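Side-chain contacts in putative phosphosugar isomerase (Clostridium difficile, PDB 3G68), which is a double-SIS-domain protein of unproven activity that probably binds phosphosugars and may act as an isomerase related to glucosamine-6-phosphate synthase: residues Gly166-Ser169 / Ser170-Asn174; Asn178-Leu181 / Asp182-Arg186; Val316-Gln319 / Leu320-Gly323. All coordinates share one frame; numbering follows the deposited sequence. Where two conformers were deposited one is given.

Contact 1: residues Gly166-Ser169 / Ser170-Asn174; sequences GIIS and SEKYN. With EDO (1,2-ethanediol), chain J.
Ser169 and Lys172 meet through a polar capping bond at the start of helix 170-184. The backbone N of Lys172 donates to Ser169 OG over 3.0 Å, with an N-H...O angle of 155°. Ser169 holds the N-cap position, and with its hydroxyl oxygen between its backbone N and carbonyl carbon (chi1 66°) it can accept from the first turn. Its carbonyl is used as well: Tyr173 N reaches Ser169 O at 3.0 Å in a straighter bond, 167°.

The apolar contacts come from Ile168, one residue earlier. Its CB lies 3.9 Å from Lys172 CG, the two side chains crossing at about a right angle, while CD1 reaches Tyr173 CB at 4.0 Å and lies at the edge of the phenol ring, near its plane. Ile168 and Tyr173 both pack on Leu159 of helix 145-165, which also supplies Gln160 to the Tyr173 hydroxyl. Lys172 sends its amine to Glu176 in a salt bridge.

A 1,2-ethanediol, probably from the crystallisation liquor, takes a third amide: Glu171 N donates to its O1 over 2.9 Å. It also bonds to Ser24 of the second subunit.

Glu171 N and Lys172 N, which have no helical carbonyl four residues back, are thus met by the diol and by Ser169 OG, while Tyr173 N already has the first regular helix bond, to Ser169 O.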
ATOM      1  N   GLY B 166      44.424 -10.330  21.387  1.00 17.08           N
ATOM      2  CA  GLY B 166      43.607 -11.535  21.336  1.00 16.47           C
ATOM      3  C   GLY B 166      42.749 -11.886  22.534  1.00 16.77           C
ATOM      4  O   GLY B 166      42.154 -12.961  22.559  1.00 16.33           O
ATOM      5  N   ILE B 167      42.640 -10.990  23.513  1.00 16.74           N
ATOM      6  CA  ILE B 167      41.814 -11.256  24.705  1.00 16.76           C
ATOM      7  C   ILE B 167      40.329 -11.287  24.328  1.00 17.54           C
ATOM      8  O   ILE B 167      39.543 -12.058  24.905  1.00 16.86           O
ATOM      9  CB  ILE B 167      42.025 -10.193  25.820  1.00 16.89           C
ATOM     10  CG1 ILE B 167      43.491 -10.132  26.256  1.00 19.58           C
ATOM     11  CG2 ILE B 167      41.151 -10.506  27.044  1.00 17.08           C
ATOM     12  CD1 ILE B 167      43.777  -8.991  27.243  1.00 16.59           C
ATOM     13  N   ILE B 168      39.962 -10.426  23.370  1.00 17.50           N
ATOM     14  CA  ILE B 168      38.602 -10.345  22.867  1.00 16.97           C
ATOM     15  C   ILE B 168      38.613 -10.455  21.354  1.00 16.63           C
ATOM     16  O   ILE B 168      39.571 -10.049  20.701  1.00 17.47           O
ATOM     17  CB  ILE B 168      37.872  -9.050  23.329  1.00 17.56           C
ATOM     18  CG1 ILE B 168      38.495  -7.775  22.733  1.00 18.25           C
ATOM     19  CG2 ILE B 168      37.880  -8.947  24.865  1.00 16.48           C
ATOM     20  CD1 ILE B 168      37.780  -6.484  23.170  1.00 17.88           C
ATOM     21  N   SER B 169      37.531 -10.984  20.803  1.00 16.60           N
ATOM     22  CA  SER B 169      37.358 -11.093  19.359  1.00 16.87           C
ATOM     23  C   SER B 169      36.966  -9.741  18.779  1.00 17.19           C
ATOM     24  O   SER B 169      36.646  -8.794  19.511  1.00 15.57           O
ATOM     25  CB  SER B 169      36.236 -12.070  19.008  1.00 17.06           C
ATOM     26  OG  SER B 169      34.976 -11.587  19.441  1.00 16.88           O
ATOM     27  N   SER B 170      36.955  -9.668  17.461  1.00 17.60           N
ATOM     28  CA  SER B 170      36.514  -8.445  16.796  1.00 19.06           C
ATOM     29  C   SER B 170      35.042  -8.185  17.079  1.00 18.54           C
ATOM     30  O   SER B 170      34.678  -7.022  17.260  1.00 19.17           O
ATOM     31  CB  SER B 170      36.778  -8.472  15.284  1.00 20.11           C
ATOM     32  OG  SER B 170      38.180  -8.447  15.081  1.00 31.28           O
ATOM     33  N   GLU B 171      34.206  -9.230  17.109  1.00 17.57           N
ATOM     34  CA  GLU B 171      32.790  -9.013  17.372  0.50 18.51           C
ATOM     35  C   GLU B 171      32.557  -8.587  18.815  1.00 16.90           C
ATOM     36  O   GLU B 171      31.667  -7.791  19.072  1.00 16.15           O
ATOM     37  CB  GLU B 171      31.937 -10.218  16.970  0.50 18.11           C
ATOM     38  CG  GLU B 171      31.843 -10.356  15.437  0.50 18.32           C
ATOM     39  CD  GLU B 171      30.968 -11.508  14.969  0.50 20.22           C
ATOM     40  OE1 GLU B 171      30.519 -12.317  15.813  0.50 25.89           O
ATOM     41  OE2 GLU B 171      30.742 -11.623  13.745  0.50 18.57           O
ATOM     42  N   LYS B 172      33.364  -9.118  19.740  1.00 15.85           N
ATOM     43  CA  LYS B 172      33.254  -8.754  21.159  1.00 15.04           C
ATOM     44  C   LYS B 172      33.634  -7.288  21.339  1.00 14.74           C
ATOM     45  O   LYS B 172      32.951  -6.591  22.063  1.00 15.24           O
ATOM     46  CB  LYS B 172      34.098  -9.660  22.060  1.00 16.61           C
ATOM     47  CG  LYS B 172      34.014  -9.331  23.570  1.00 17.31           C
ATOM     48  CD  LYS B 172      32.618  -9.558  24.163  1.00 17.49           C
ATOM     49  CE  LYS B 172      32.597  -9.256  25.671  1.00 20.33           C
ATOM     50  NZ  LYS B 172      31.208  -9.234  26.251  1.00 19.76           N
ATOM     51  N   TYR B 173      34.691  -6.829  20.657  1.00 14.97           N
ATOM     52  CA  TYR B 173      35.046  -5.400  20.624  1.00 14.55           C
ATOM     53  C   TYR B 173      33.815  -4.602  20.164  1.00 14.68           C
ATOM     54  O   TYR B 173      33.368  -3.706  20.845  1.00 14.23           O
ATOM     55  CB  TYR B 173      36.233  -5.135  19.681  1.00 15.06           C
ATOM     56  CG  TYR B 173      36.600  -3.663  19.544  1.00 14.54           C
ATOM     57  CD1 TYR B 173      35.951  -2.846  18.626  1.00 14.44           C
ATOM     58  CD2 TYR B 173      37.583  -3.092  20.336  1.00 14.16           C
ATOM     59  CE1 TYR B 173      36.267  -1.494  18.511  1.00 16.12           C
ATOM     60  CE2 TYR B 173      37.911  -1.738  20.215  1.00 16.81           C
ATOM     61  CZ  TYR B 173      37.236  -0.950  19.306  1.00 15.49           C
ATOM     62  OH  TYR B 173      37.552   0.397  19.195  1.00 17.34           O
ATOM     63  N   ASN B 174      33.278  -4.933  18.999  1.00 14.13           N
ATOM     64  CA  ASN B 174      32.081  -4.272  18.476  1.00 14.16           C
ATOM     65  C   ASN B 174      30.889  -4.270  19.469  1.00 12.38           C
ATOM     66  O   ASN B 174      30.178  -3.289  19.621  1.00 11.32           O
ATOM     67  CB  ASN B 174      31.636  -4.973  17.184  1.00 14.26           C
ATOM     68  CG  ASN B 174      30.447  -4.298  16.558  1.00 19.92           C
ATOM     69  OD1 ASN B 174      29.317  -4.792  16.638  1.00 26.56           O
ATOM     70  ND2 ASN B 174      30.680  -3.127  15.997  1.00 17.12           N
TER
HETATM   71  C1  EDO J 354      34.523 -12.736  15.285  1.00 42.90           C
HETATM   72  O1  EDO J 354      35.166 -11.470  15.483  1.00 26.51           O
HETATM   73  C2  EDO J 354      34.205 -13.343  16.623  1.00 40.60           C
HETATM   74  O2  EDO J 354      33.037 -14.147  16.521  1.00 50.48           O

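Contact 2: residues Asn178-Leu181 / Asp182-Arg186; sequences NKIL and DAINR
Asn178 and Asp182 are joined by the first of four successive i to i+4 bonds, Asp182 N donating to Asn178 O at 2.9 Å. Ala183 N to Lys179 O, Ile184 N to Ile180 O and Asn185 N to Leu181 O continue the series. The Ile184 bond is the straightest, at 165°, with its donor nearly along the C=O axis; Ile180 O also takes a weak bond from Ala183 N.

On the apolar side, Ile184 leans back toward the preceding turn. Its CG1, anti to its own carbonyl carbon (chi1 -68°), comes within 3.3 Å of Ile180 O, and CD1 goes on to meet Ile180 CG2 at 3.9 Å and Leu181 CD2 at 4.2 Å. Met15 and Ile19 of helix 4-20 pack against Ile184.

Asp182 packs beside the carbonyls of the preceding turn, its CB 3.3 Å from Lys179 O. Its OD1 forms a salt bridge with Arg14 of the second subunit, which also bonds to Asn178 OD1.

Ile180 and Ile184 thus pack within the chain, while Leu181 touches both Ile19 of its own chain and Arg14 of the second subunit. Asn178 and Asp182 share that arginine, whose positive charge probably favours an ionised Asp182.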
ATOM      1  N   ASN B 178      29.131  -0.972  21.210  1.00 11.65           N
ATOM      2  CA  ASN B 178      27.680  -0.766  21.154  1.00 12.30           C
ATOM      3  C   ASN B 178      27.024  -0.600  22.546  1.00 11.46           C
ATOM      4  O   ASN B 178      26.105   0.194  22.678  1.00  8.48           O
ATOM      5  CB  ASN B 178      27.021  -1.797  20.248  1.00 13.45           C
ATOM      6  CG  ASN B 178      27.162  -1.408  18.765  1.00 16.99           C
ATOM      7  OD1 ASN B 178      26.502  -0.470  18.296  1.00 15.83           O
ATOM      8  ND2 ASN B 178      28.049  -2.075  18.053  1.00 21.76           N
ATOM      9  N   LYS B 179      27.530  -1.300  23.565  1.00  8.34           N
ATOM     10  CA  LYS B 179      27.055  -1.089  24.960  1.00  9.69           C
ATOM     11  C   LYS B 179      27.389   0.327  25.462  1.00  9.42           C
ATOM     12  O   LYS B 179      26.567   1.000  26.089  1.00  9.38           O
ATOM     13  CB  LYS B 179      27.666  -2.128  25.908  1.00 10.49           C
ATOM     14  CG  LYS B 179      27.208  -3.506  25.656  1.00 10.31           C
ATOM     15  CD  LYS B 179      27.865  -4.423  26.707  1.00 15.35           C
ATOM     16  CE  LYS B 179      27.398  -5.827  26.570  1.00 20.29           C
ATOM     17  NZ  LYS B 179      28.276  -6.678  27.362  1.00 16.91           N
ATOM     18  N   ILE B 180      28.605   0.783  25.182  1.00 11.65           N
ATOM     19  CA  ILE B 180      29.044   2.135  25.533  1.00 10.11           C
ATOM     20  C   ILE B 180      28.144   3.126  24.812  1.00 10.23           C
ATOM     21  O   ILE B 180      27.678   4.089  25.408  1.00  9.98           O
ATOM     22  CB  ILE B 180      30.530   2.370  25.154  1.00 10.29           C
ATOM     23  CG1 ILE B 180      31.451   1.511  26.030  1.00  9.33           C
ATOM     24  CG2 ILE B 180      30.919   3.815  25.275  1.00 10.32           C
ATOM     25  CD1 ILE B 180      32.924   1.458  25.524  1.00  9.67           C
ATOM     26  N   LEU B 181      27.856   2.875  23.538  1.00  9.52           N
ATOM     27  CA  LEU B 181      26.954   3.765  22.776  1.00  9.42           C
ATOM     28  C   LEU B 181      25.544   3.785  23.379  1.00  9.21           C
ATOM     29  O   LEU B 181      24.877   4.821  23.407  1.00 10.17           O
ATOM     30  CB  LEU B 181      26.929   3.373  21.289  1.00  8.87           C
ATOM     31  CG  LEU B 181      28.176   3.729  20.490  1.00 10.54           C
ATOM     32  CD1 LEU B 181      28.098   3.115  19.064  1.00 11.41           C
ATOM     33  CD2 LEU B 181      28.378   5.272  20.416  1.00  8.29           C
ATOM     34  N   ASP B 182      25.104   2.644  23.882  1.00  9.57           N
ATOM     35  CA  ASP B 182      23.811   2.548  24.559  1.00 11.29           C
ATOM     36  C   ASP B 182      23.796   3.431  25.833  1.00 11.70           C
ATOM     37  O   ASP B 182      22.765   4.017  26.121  1.00 14.86           O
ATOM     38  CB  ASP B 182      23.477   1.113  24.994  1.00 12.27           C
ATOM     39  CG  ASP B 182      23.049   0.186  23.862  1.00 17.11           C
ATOM     40  OD1 ASP B 182      22.680   0.619  22.760  1.00 14.54           O
ATOM     41  OD2 ASP B 182      23.025  -1.034  24.139  1.00 17.88           O
ATOM     42  N   ALA B 183      24.917   3.552  26.557  1.00 10.12           N
ATOM     43  CA  ALA B 183      25.004   4.434  27.737  1.00 10.08           C
ATOM     44  C   ALA B 183      25.026   5.901  27.292  1.00 10.27           C
ATOM     45  O   ALA B 183      24.315   6.766  27.824  1.00 11.22           O
ATOM     46  CB  ALA B 183      26.285   4.114  28.546  1.00 11.02           C
ATOM     47  N   ILE B 184      25.810   6.188  26.273  1.00 10.42           N
ATOM     48  CA  ILE B 184      25.931   7.559  25.747  1.00 10.52           C
ATOM     49  C   ILE B 184      24.569   8.118  25.271  1.00 10.87           C
ATOM     50  O   ILE B 184      24.270   9.290  25.463  1.00  8.83           O
ATOM     51  CB  ILE B 184      26.981   7.597  24.574  1.00 10.99           C
ATOM     52  CG1 ILE B 184      28.409   7.319  25.106  1.00 13.75           C
ATOM     53  CG2 ILE B 184      26.887   8.893  23.806  1.00 12.30           C
ATOM     54  CD1 ILE B 184      29.467   7.169  23.969  1.00 11.46           C
ATOM     55  N   ASN B 185      23.719   7.255  24.707  1.00  9.87           N
ATOM     56  CA  ASN B 185      22.423   7.664  24.195  0.70 10.09           C
ATOM     57  C   ASN B 185      21.378   7.994  25.271  1.00 10.68           C
ATOM     58  O   ASN B 185      20.349   8.587  24.978  1.00  9.70           O
ATOM     59  CB  ASN B 185      21.839   6.621  23.242  0.70 10.41           C
ATOM     60  CG  ASN B 185      20.786   7.229  22.325  0.70  9.47           C
ATOM     61  OD1 ASN B 185      21.016   8.284  21.731  0.70 16.15           O
ATOM     62  ND2 ASN B 185      19.648   6.583  22.212  0.70 13.12           N
ATOM     63  N   ARG B 186      21.641   7.578  26.506  1.00  9.88           N
ATOM     64  CA  ARG B 186      20.753   7.885  27.644  1.00 10.41           C
ATOM     65  C   ARG B 186      21.115   9.182  28.349  1.00 10.31           C
ATOM     66  O   ARG B 186      20.362   9.661  29.208  1.00  8.70           O
ATOM     67  CB  ARG B 186      20.800   6.743  28.663  1.00 11.90           C
ATOM     68  CG  ARG B 186      20.289   5.454  28.050  1.00 11.15           C
ATOM     69  CD  ARG B 186      20.162   4.414  29.105  1.00 20.34           C
ATOM     70  NE  ARG B 186      19.547   3.213  28.591  1.00 22.19           N
ATOM     71  CZ  ARG B 186      19.200   2.174  29.336  1.00 27.01           C
ATOM     72  NH1 ARG B 186      19.403   2.179  30.645  1.00 27.54           N
ATOM     73  NH2 ARG B 186      18.630   1.121  28.760  1.00 29.86           N
TER

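Contact 3: residues Val316-Gln319 / Leu320-Gly323; sequences VPIQ and LICG
Val316 O accepts from Leu320 N at 2.9 Å, opening a run of four i to i+4 bonds in which every carbonyl of residues 316-319 is used. Pro317 O takes Ile321 N at 3.0 Å, its donor tilted 30° from the carbonyl plane, whereas Leu320 N approaches Val316 O nearly end-on, with a C=O...N angle of 160°. Ile318 O receives Cys322 N at 3.1 Å, and Gln319 O receives Gly323 N at the same length. All four amides of residues 320-323 are thus engaged. Gly323 N also makes a weak bond to Leu320 O. Pro317 has no N-H to offer, which the first turn of a helix tolerates because amides there lack a carbonyl one turn back.

Among side-chain polar groups, Gln319 OE1 is satisfied by Tyr148 OH. The amide reaches it on a largely extended chain (chi2 159°), its CG set beside the backbone N, and the Gln319 side chain also touches Met8 of helix 4-20. Cys322 SG lies 3.5 Å from Ile318 O.

The apolar link across the turn is slight: Ile318 CD1 and Ile321 CD1 approach to 4.3 Å. Both isoleucines face Leu230 of helix 220-234 and Phe261 of strand 258-264, while Leu320 turns to Tyr191 and Ile198 of helix 187-200.

Such a regular buried helix, packed on a central strand of a parallel sheet and enclosed by further helices, is characteristic of the alpha/beta SIS fold, here in the half built on the second five-stranded sheet.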
ATOM      1  N   VAL B 316      25.645  12.734  36.171  1.00  7.36           N
ATOM      2  CA  VAL B 316      25.026  13.845  35.399  1.00  6.54           C
ATOM      3  C   VAL B 316      24.213  14.788  36.309  1.00  7.17           C
ATOM      4  O   VAL B 316      24.399  16.005  36.234  1.00  6.94           O
ATOM      5  CB  VAL B 316      24.186  13.319  34.195  1.00  5.84           C
ATOM      6  CG1 VAL B 316      23.326  14.412  33.552  1.00  5.55           C
ATOM      7  CG2 VAL B 316      25.102  12.758  33.167  1.00  4.29           C
ATOM      8  N   PRO B 317      23.302  14.244  37.149  1.00  7.16           N
ATOM      9  CA  PRO B 317      22.536  15.114  38.064  1.00  8.25           C
ATOM     10  C   PRO B 317      23.355  15.991  38.984  1.00  8.85           C
ATOM     11  O   PRO B 317      22.987  17.136  39.228  1.00 10.28           O
ATOM     12  CB  PRO B 317      21.680  14.128  38.868  1.00  8.27           C
ATOM     13  CG  PRO B 317      22.160  12.790  38.490  1.00  7.79           C
ATOM     14  CD  PRO B 317      22.785  12.863  37.192  1.00  7.57           C
ATOM     15  N   ILE B 318      24.473  15.458  39.479  1.00  7.48           N
ATOM     16  CA  ILE B 318      25.309  16.181  40.409  1.00  7.02           C
ATOM     17  C   ILE B 318      26.056  17.276  39.643  1.00  7.20           C
ATOM     18  O   ILE B 318      26.125  18.400  40.117  1.00  7.80           O
ATOM     19  CB  ILE B 318      26.325  15.270  41.171  1.00  7.64           C
ATOM     20  CG1 ILE B 318      25.599  14.164  41.939  1.00 10.92           C
ATOM     21  CG2 ILE B 318      27.114  16.120  42.155  1.00  8.65           C
ATOM     22  CD1 ILE B 318      24.652  14.691  42.942  1.00 11.61           C
ATOM     23  N   GLN B 319      26.607  16.957  38.474  1.00  8.04           N
ATOM     24  CA  GLN B 319      27.225  17.994  37.637  1.00  8.33           C
ATOM     25  C   GLN B 319      26.241  19.055  37.251  1.00  7.23           C
ATOM     26  O   GLN B 319      26.617  20.228  37.154  1.00  9.76           O
ATOM     27  CB  GLN B 319      27.832  17.383  36.375  1.00  9.66           C
ATOM     28  CG  GLN B 319      29.030  16.508  36.646  1.00  9.75           C
ATOM     29  CD  GLN B 319      29.290  15.551  35.522  1.00 13.19           C
ATOM     30  OE1 GLN B 319      28.352  15.086  34.851  1.00 12.38           O
ATOM     31  NE2 GLN B 319      30.570  15.240  35.291  1.00 10.03           N
ATOM     32  N   LEU B 320      24.976  18.697  37.011  1.00  7.80           N
ATOM     33  CA  LEU B 320      23.977  19.709  36.674  1.00  7.31           C
ATOM     34  C   LEU B 320      23.714  20.632  37.847  1.00  7.71           C
ATOM     35  O   LEU B 320      23.488  21.846  37.653  1.00  8.23           O
ATOM     36  CB  LEU B 320      22.690  19.132  36.068  1.00  5.95           C
ATOM     37  CG  LEU B 320      21.702  20.152  35.531  1.00  8.57           C
ATOM     38  CD1 LEU B 320      22.354  21.108  34.481  1.00  7.81           C
ATOM     39  CD2 LEU B 320      20.530  19.420  34.904  1.00  8.90           C
ATOM     40  N   ILE B 321      23.739  20.079  39.069  1.00  8.41           N
ATOM     41  CA  ILE B 321      23.633  20.891  40.273  1.00  7.18           C
ATOM     42  C   ILE B 321      24.764  21.913  40.286  1.00  8.70           C
ATOM     43  O   ILE B 321      24.516  23.067  40.589  1.00  8.52           O
ATOM     44  CB  ILE B 321      23.658  20.073  41.577  1.00  7.39           C
ATOM     45  CG1 ILE B 321      22.327  19.360  41.783  1.00  7.89           C
ATOM     46  CG2 ILE B 321      23.912  21.003  42.796  1.00  7.00           C
ATOM     47  CD1 ILE B 321      22.323  18.308  42.939  1.00  7.66           C
ATOM     48  N   CYS B 322      25.975  21.482  39.910  1.00  7.61           N
ATOM     49  CA  CYS B 322      27.136  22.382  39.862  1.00  8.68           C
ATOM     50  C   CYS B 322      26.949  23.539  38.893  1.00 10.98           C
ATOM     51  O   CYS B 322      27.441  24.639  39.136  1.00 14.66           O
ATOM     52  CB  CYS B 322      28.430  21.628  39.550  1.00  9.06           C
ATOM     53  SG  CYS B 322      28.884  20.369  40.778  1.00 10.31           S
ATOM     54  N   GLY B 323      26.268  23.291  37.777  1.00  9.43           N
ATOM     55  CA  GLY B 323      26.012  24.330  36.806  1.00 10.97           C
ATOM     56  C   GLY B 323      24.895  25.270  37.227  1.00 12.93           C
ATOM     57  O   GLY B 323      25.000  26.490  37.008  1.00 14.94           O
TER

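Overall arrangement
Along the chain the three contacts come in series, contact 1 at the start of helix 170-184, contact 2 at its last turns, and contact 3 on helix 316-324. The first two have centres about 18 Å apart and touch where the amines of Lys172 and Lys179 come together, each salt-bridged to Glu176. Both face the second subunit; contact 3 touches no other chain. Between centres, contact 3 lies about 20 Å from contact 2 and 35 Å from contact 1, on the opposite side of the chain's centre from the latter. Helix 170-184 thus runs from the surface toward the buried part of the chain, with helix 4-20 packing against both contacts 2 and 3.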